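Local structure of membrane-bound lytic murein transglycosylase (2PNW) at residues L183-V186 / H187-A191; D158-A161 / I162-C166. The protein probably cleaves the glycosidic bonds of peptidoglycan as a lytic transglycosylase of the MltA family. All blocks are in the same frame, centred on the assembly; numbering follows the deposited sequence.

Interaction 1 (L183-V186 / H187-A191); sequences LFFV and HVQGA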
loop_
_atom_site.group_PDB
_atom_site.type_symbol
_atom_site.label_atom_id
_atom_site.label_comp_id
_atom_site.label_asym_id
_atom_site.label_seq_id
_atom_site.Cartn_x
_atom_site.Cartn_y
_atom_site.Cartn_z
ATOM N N LEU A 183 -4.599 7.244 14.626
ATOM C CA LEU A 183 -3.173 7.181 14.283
ATOM C C LEU A 183 -2.720 5.749 13.959
ATOM O O LEU A 183 -1.933 5.521 13.025
ATOM C CB LEU A 183 -2.330 7.782 15.402
ATOM C CG LEU A 183 -0.815 7.691 15.201
ATOM C CD1 LEU A 183 -0.365 8.366 13.885
ATOM C CD2 LEU A 183 -0.158 8.330 16.406
ATOM N N PHE A 184 -3.178 4.770 14.751
ATOM C CA PHE A 184 -2.913 3.365 14.411
ATOM C C PHE A 184 -3.304 3.024 12.980
ATOM O O PHE A 184 -2.521 2.401 12.230
ATOM C CB PHE A 184 -3.597 2.395 15.428
ATOM C CG PHE A 184 -3.215 0.940 15.219
ATOM C CD1 PHE A 184 -2.110 0.399 15.873
ATOM C CD2 PHE A 184 -3.936 0.136 14.341
ATOM C CE1 PHE A 184 -1.763 -0.955 15.709
ATOM C CE2 PHE A 184 -3.586 -1.224 14.152
ATOM C CZ PHE A 184 -2.475 -1.755 14.842
ATOM N N PHE A 185 -4.515 3.401 12.573
ATOM C CA PHE A 185 -4.939 3.120 11.204
ATOM C C PHE A 185 -4.124 3.859 10.126
ATOM O O PHE A 185 -3.969 3.351 9.028
ATOM C CB PHE A 185 -6.427 3.381 11.040
ATOM C CG PHE A 185 -7.276 2.204 11.450
ATOM C CD1 PHE A 185 -7.691 1.272 10.500
ATOM C CD2 PHE A 185 -7.626 2.013 12.785
ATOM C CE1 PHE A 185 -8.467 0.166 10.869
ATOM C CE2 PHE A 185 -8.405 0.913 13.171
ATOM C CZ PHE A 185 -8.842 0.000 12.220
ATOM N N VAL A 186 -3.621 5.038 10.457
ATOM C CA VAL A 186 -2.620 5.716 9.593
ATOM C C VAL A 186 -1.329 4.869 9.438
ATOM O O VAL A 186 -0.805 4.723 8.338
ATOM C CB VAL A 186 -2.328 7.137 10.131
ATOM C CG1 VAL A 186 -1.052 7.740 9.492
ATOM C CG2 VAL A 186 -3.576 8.022 9.899
ATOM N N HIS A 187 -0.824 4.288 10.521
ATOM C CA HIS A 187 0.296 3.335 10.396
ATOM C C HIS A 187 -0.056 2.207 9.436
ATOM O O HIS A 187 0.772 1.823 8.617
ATOM C CB HIS A 187 0.673 2.728 11.761
ATOM C CG HIS A 187 1.443 3.661 12.660
ATOM N ND1 HIS A 187 2.616 3.284 13.280
ATOM C CD2 HIS A 187 1.226 4.955 13.019
ATOM C CE1 HIS A 187 3.079 4.295 13.998
ATOM N NE2 HIS A 187 2.250 5.317 13.864
ATOM N N VAL A 188 -1.280 1.674 9.534
ATOM C CA VAL A 188 -1.698 0.561 8.678
ATOM C C VAL A 188 -1.774 0.982 7.210
ATOM O O VAL A 188 -1.308 0.241 6.314
ATOM C CB VAL A 188 -3.066 -0.024 9.149
ATOM C CG1 VAL A 188 -3.538 -1.156 8.238
ATOM C CG2 VAL A 188 -2.940 -0.540 10.587
ATOM N N GLN A 189 -2.354 2.156 6.945
ATOM C CA GLN A 189 -2.470 2.629 5.548
ATOM C C GLN A 189 -1.087 3.009 4.976
ATOM O O GLN A 189 -0.830 2.811 3.766
ATOM C CB GLN A 189 -3.411 3.836 5.424
ATOM C CG GLN A 189 -4.849 3.662 5.971
ATOM C CD GLN A 189 -5.438 2.302 5.724
ATOM O OE1 GLN A 189 -5.762 1.946 4.599
ATOM N NE2 GLN A 189 -5.594 1.523 6.795
ATOM N N GLY A 190 -0.242 3.607 5.819
ATOM C CA GLY A 190 1.130 3.987 5.416
ATOM C C GLY A 190 1.261 5.435 4.949
ATOM O O GLY A 190 2.327 5.826 4.518
ATOM N N ALA A 191 0.189 6.232 5.052
ATOM C CA ALA A 191 0.243 7.646 4.663
ATOM C C ALA A 191 -0.924 8.384 5.286
ATOM O O ALA A 191 -1.910 7.750 5.696
ATOM C CB ALA A 191 0.175 7.770 3.141
#
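His187, Val188, Gln189 and Gly190 each donate their backbone N-H to the carbonyl four residues earlier, on Leu183 to Val186 in turn, so four successive alpha-helical bonds close the last turn of helix 180-189. The final one, Gly190 N to Val186 O at 2.8 Å, comes from the residue whose positive phi (95°) ends the helix and turns the chain into strand 191-195. Phe185 O takes a second N-H: the Gln189 side chain folds back at chi2 (-38°) and offers NE2 in a weak bond of 3.3 Å, while its OE1 accepts from Tyr102 N. The same NE2 lies near the plane of the Phe185 ring, at its edge. This helix end sits in the MltA-specific insert, where Leu183, Val186 and Gln189 rest on strand 96-109 and Phe185 packs on helix 234-243. One turn apart, Leu183 places CD1 in the plane of the His187 imidazole, at its edge and 3.9 Å from CD2; Tyr258 and Phe261 meet that imidazole edge-to-face. On another flank Phe184 has CG opposite its backbone N (chi1 -173°), which carries the ring toward Val188, and CE2 touches Val188 CG2 at 3.7 Å, the methyl approaching the ring obliquely.

Interaction 2 (D158-A161 / I162-C166); sequences DRRA and IDEGC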
loop_
_atom_site.group_PDB
_atom_site.type_symbol
_atom_site.label_atom_id
_atom_site.label_comp_id
_atom_site.label_asym_id
_atom_site.label_seq_id
_atom_site.Cartn_x
_atom_site.Cartn_y
_atom_site.Cartn_z
ATOM N N ASP A 158 9.722 -2.000 20.192
ATOM C CA ASP A 158 8.462 -2.272 19.486
ATOM C C ASP A 158 7.421 -1.183 19.738
ATOM O O ASP A 158 7.690 -0.248 20.458
ATOM C CB ASP A 158 7.896 -3.682 19.836
ATOM C CG ASP A 158 7.506 -3.824 21.297
ATOM O OD1 ASP A 158 7.567 -2.846 22.077
ATOM O OD2 ASP A 158 7.115 -4.948 21.668
ATOM N N ARG A 159 6.250 -1.316 19.117
ATOM C CA ARG A 159 5.191 -0.318 19.219
ATOM C C ARG A 159 4.898 0.030 20.688
ATOM O O ARG A 159 4.810 1.217 21.072
ATOM C CB ARG A 159 3.923 -0.850 18.523
ATOM C CG ARG A 159 2.684 0.074 18.655
ATOM C CD ARG A 159 1.491 -0.478 17.905
ATOM N NE ARG A 159 1.717 -0.512 16.461
ATOM C CZ ARG A 159 1.671 0.574 15.678
ATOM N NH1 ARG A 159 1.390 1.767 16.214
ATOM N NH2 ARG A 159 1.889 0.447 14.371
ATOM N N ARG A 160 4.801 -1.002 21.536
ATOM C CA ARG A 160 4.498 -0.719 22.959
ATOM C C ARG A 160 5.546 0.196 23.589
ATOM O O ARG A 160 5.204 1.192 24.268
ATOM C CB ARG A 160 4.399 -2.017 23.774
ATOM C CG ARG A 160 4.191 -1.745 25.271
ATOM C CD ARG A 160 3.890 -3.046 26.011
ATOM N NE ARG A 160 3.712 -2.764 27.441
ATOM C CZ ARG A 160 3.109 -3.584 28.303
ATOM N NH1 ARG A 160 2.621 -4.755 27.892
ATOM N NH2 ARG A 160 3.009 -3.234 29.587
ATOM N N ALA A 161 6.824 -0.143 23.393
ATOM C CA ALA A 161 7.906 0.616 24.021
ATOM C C ALA A 161 7.907 2.072 23.513
ATOM O O ALA A 161 8.165 3.019 24.260
ATOM C CB ALA A 161 9.240 -0.047 23.760
ATOM N N ILE A 162 7.590 2.237 22.240
ATOM C CA ILE A 162 7.532 3.592 21.640
ATOM C C ILE A 162 6.323 4.372 22.197
ATOM O O ILE A 162 6.472 5.517 22.672
ATOM C CB ILE A 162 7.556 3.524 20.109
ATOM C CG1 ILE A 162 8.874 2.826 19.655
ATOM C CG2 ILE A 162 7.408 4.943 19.494
ATOM C CD1 ILE A 162 8.738 2.230 18.222
ATOM N N ASP A 163 5.157 3.732 22.215
ATOM C CA ASP A 163 3.952 4.324 22.814
ATOM C C ASP A 163 4.151 4.680 24.293
ATOM O O ASP A 163 3.549 5.646 24.774
ATOM C CB ASP A 163 2.732 3.399 22.695
ATOM C CG ASP A 163 2.149 3.362 21.295
ATOM O OD1 ASP A 163 2.580 4.163 20.423
ATOM O OD2 ASP A 163 1.197 2.570 21.061
ATOM N N GLU A 164 4.984 3.919 25.000
ATOM C CA GLU A 164 5.262 4.165 26.433
ATOM C C GLU A 164 6.349 5.227 26.653
ATOM O O GLU A 164 6.673 5.582 27.805
ATOM C CB GLU A 164 5.644 2.861 27.148
ATOM C CG GLU A 164 4.506 1.853 27.278
ATOM C CD GLU A 164 4.979 0.528 27.906
ATOM O OE1 GLU A 164 6.183 0.157 27.790
ATOM O OE2 GLU A 164 4.126 -0.155 28.478
ATOM N N GLY A 165 6.926 5.735 25.557
ATOM C CA GLY A 165 7.753 6.953 25.629
ATOM C C GLY A 165 9.253 6.875 25.352
ATOM O O GLY A 165 9.986 7.826 25.661
ATOM N N CYS A 166 9.741 5.811 24.729
ATOM C CA CYS A 166 11.214 5.682 24.645
ATOM C C CYS A 166 11.882 6.683 23.683
ATOM O O CYS A 166 13.122 6.810 23.683
ATOM C CB CYS A 166 11.645 4.245 24.330
ATOM S SG CYS A 166 11.184 3.670 22.685
HETATM O O HOH W 1 0.086 2.607 18.608
HETATM O O HOH W 2 5.375 -1.359 30.723
#
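Arg160 and Glu164 form a salt bridge one helical turn apart, NE to OE2 at 2.8 Å with a fairly straight N-H (161°). The oxygen lies close to the guanidinium plane, NE reaches it from above the carboxylate plane, and the two planes stand 82° apart. With CG anti to the backbone N (chi1 176°), the extended arginine crosses the end of the glutamate at an angle, its CG 3.6 Å from Glu164 CD. A water closes the pair, accepting from Arg160 NH2 and donating to Glu164 OE2. A second water joins Arg159 NH1 to Asp163 OD2, which also accepts from Trp253 NE1; the Arg159 and Asp163 side chains run alongside each other. At the N-cap, Asp158 OD1 takes the N-H of Ala161 at 3.1 Å, while its OD2 pairs with Arg256. At the other end Gly165, with positive phi, forms a Schellman motif: Cys166 N bonds to Ala161 O at 3.2 Å and Gly165 N to Ile162 O at 2.9 Å. Packing is modest: Ile162 lays CG1 and CD1 against Asp158 O and also touches Tyr258, and Cys166 SG approaches Ala161 CB at 4.3 Å. Helix 159-163 is thus closed at both ends; the Asp158 carboxylate probably interacts favourably with the positive end of the helix dipole, and the water-bridged ion pair probably adds only modest stability at an exposed surface.

How the interactions relate
Each contact spans the C-terminal end of a helix in the MltA-specific insert, and each helix is left at a glycine with positive phi; interaction 2 takes in the N-cap too. Their settings differ. Interaction 1 is buried, its centre about 10 Å from that of the chain, and its side chains are chiefly apolar or aromatic. Interaction 2, its centre about 24 Å from that of the chain, is partly exposed and relies on charges, waters and caps. Their centres are about 16 Å apart, yet helices 159-163 and 180-189 touch through Arg159: its NH2 comes within 3.1 Å of His187 ND1 and its NE within 3.6 Å of Phe184 CE1. Tyr258 joins them further, meeting His187, Arg159 and Ile162.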